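Local atomic coordinates of trichomaglin (Trichosanthes lepiniana, PDB entry 1SGL), a protein that probably cleaves RNA as an S-like ribonuclease of the T2 family. Residues L86-S89 with C90-K94. Residues are numbered along the deposited sequence; the frame is centred on the assembly and turned at random.
Sequences LEQS and CNNRK
Lys94 and Gln88 face each other as an antiparallel, non-hydrogen-bonded pair, their CA atoms 5.1 Å apart and their side chains on the same face of a two-stranded ribbon. The lysine chain bends at its second torsion, and the two side chains cross obliquely on the shared face. At its root, CB of Lys94 takes the methyl CD1 of Leu86 at 3.6 Å, an apolar touch beside the ribbon. The backbones add a CA-H...O contact from Lys94 CA to Glu87 O (3.6 Å). The motif is a short beta-hairpin, strands 87-88 and 94-95 joined by the five-residue loop 89-93, in which Asn91 and Asn92 both adopt positive phi. Ser89 closes that loop: its N donates to Arg93 O at 2.8 Å, nearly in line with the carbonyl bond (161°) although bent at the hydrogen (138°). The Ser89 hydroxyl, anti to its own N (chi1 -170°), bonds Glu103 of helix 97-106, and Gln100 of that helix donates its side-chain amide to Gln88 O. Next in sequence, SG of Cys90 forms a disulfide with Cys57, linking the hairpin covalently to the chain around Cys57.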
loop_
_atom_site.group_PDB
_atom_site.type_symbol
_atom_site.label_atom_id
_atom_site.label_comp_id
_atom_site.label_asym_id
_atom_site.label_seq_id
_atom_site.Cartn_x
_atom_site.Cartn_y
_atom_site.Cartn_z
ATOM N N LEU A 86 -13.758 -0.153 -11.933
ATOM C CA LEU A 86 -12.618 -1.016 -12.218
ATOM C C LEU A 86 -11.436 -0.093 -12.509
ATOM O O LEU A 86 -11.622 1.069 -12.873
ATOM C CB LEU A 86 -12.893 -1.920 -13.424
ATOM C CG LEU A 86 -13.925 -3.037 -13.240
ATOM C CD1 LEU A 86 -14.116 -3.773 -14.558
ATOM C CD2 LEU A 86 -13.467 -4.002 -12.157
ATOM N N GLU A 87 -10.228 -0.609 -12.346
ATOM C CA GLU A 87 -9.031 0.191 -12.564
ATOM C C GLU A 87 -8.512 0.083 -13.996
ATOM O O GLU A 87 -8.505 -0.995 -14.594
ATOM C CB GLU A 87 -7.934 -0.243 -11.583
ATOM C CG GLU A 87 -8.406 -0.403 -10.138
ATOM C CD GLU A 87 -7.892 0.690 -9.215
ATOM O OE1 GLU A 87 -8.216 0.656 -8.009
ATOM O OE2 GLU A 87 -7.161 1.581 -9.693
ATOM N N GLN A 88 -8.079 1.216 -14.536
ATOM C CA GLN A 88 -7.523 1.259 -15.881
ATOM C C GLN A 88 -6.218 0.464 -15.829
ATOM O O GLN A 88 -5.302 0.814 -15.081
ATOM C CB GLN A 88 -7.247 2.712 -16.283
ATOM C CG GLN A 88 -6.680 2.868 -17.681
ATOM C CD GLN A 88 -7.666 2.464 -18.760
ATOM O OE1 GLN A 88 -7.291 2.289 -19.923
ATOM N NE2 GLN A 88 -8.938 2.325 -18.385
ATOM N N SER A 89 -6.134 -0.604 -16.613
ATOM C CA SER A 89 -4.938 -1.436 -16.614
ATOM C C SER A 89 -4.232 -1.443 -17.972
ATOM O O SER A 89 -4.407 -0.527 -18.777
ATOM C CB SER A 89 -5.306 -2.865 -16.195
ATOM O OG SER A 89 -4.153 -3.651 -15.951
ATOM N N CYS A 90 -3.434 -2.478 -18.218
ATOM C CA CYS A 90 -2.689 -2.601 -19.468
ATOM C C CYS A 90 -3.602 -2.902 -20.662
ATOM O O CYS A 90 -4.546 -3.686 -20.552
ATOM C CB CYS A 90 -1.635 -3.710 -19.337
ATOM S SG CYS A 90 -0.521 -3.557 -17.896
ATOM N N ASN A 91 -3.317 -2.275 -21.801
ATOM C CA ASN A 91 -4.097 -2.492 -23.021
ATOM C C ASN A 91 -5.543 -2.033 -22.886
ATOM O O ASN A 91 -6.457 -2.718 -23.340
ATOM C CB ASN A 91 -4.095 -3.977 -23.394
ATOM C CG ASN A 91 -2.701 -4.549 -23.505
ATOM O OD1 ASN A 91 -2.526 -5.756 -23.687
ATOM N ND2 ASN A 91 -1.693 -3.686 -23.399
ATOM N N ASN A 92 -5.753 -0.883 -22.257
ATOM C CA ASN A 92 -7.103 -0.362 -22.081
ATOM C C ASN A 92 -8.034 -1.384 -21.425
ATOM O O ASN A 92 -9.258 -1.263 -21.505
ATOM C CB ASN A 92 -7.675 0.065 -23.435
ATOM C CG ASN A 92 -6.959 1.272 -24.013
ATOM O OD1 ASN A 92 -6.865 2.317 -23.366
ATOM N ND2 ASN A 92 -6.454 1.139 -25.238
ATOM N N ARG A 93 -7.452 -2.391 -20.782
ATOM C CA ARG A 93 -8.234 -3.417 -20.108
ATOM C C ARG A 93 -8.625 -2.966 -18.707
ATOM O O ARG A 93 -7.786 -2.495 -17.943
ATOM C CB ARG A 93 -7.439 -4.720 -20.001
ATOM C CG ARG A 93 -7.199 -5.434 -21.316
ATOM C CD ARG A 93 -6.429 -6.733 -21.097
ATOM N NE ARG A 93 -6.333 -7.533 -22.318
ATOM C CZ ARG A 93 -7.379 -8.045 -22.962
ATOM N NH1 ARG A 93 -8.609 -7.842 -22.505
ATOM N NH2 ARG A 93 -7.198 -8.762 -24.065
ATOM N N LYS A 94 -9.906 -3.099 -18.384
ATOM C CA LYS A 94 -10.400 -2.742 -17.063
ATOM C C LYS A 94 -10.017 -3.916 -16.172
ATOM O O LYS A 94 -10.061 -5.063 -16.607
ATOM C CB LYS A 94 -11.917 -2.589 -17.086
ATOM C CG LYS A 94 -12.418 -1.539 -18.054
ATOM C CD LYS A 94 -11.927 -0.157 -17.661
ATOM C CE LYS A 94 -12.466 0.899 -18.604
ATOM N NZ LYS A 94 -12.012 2.255 -18.201
#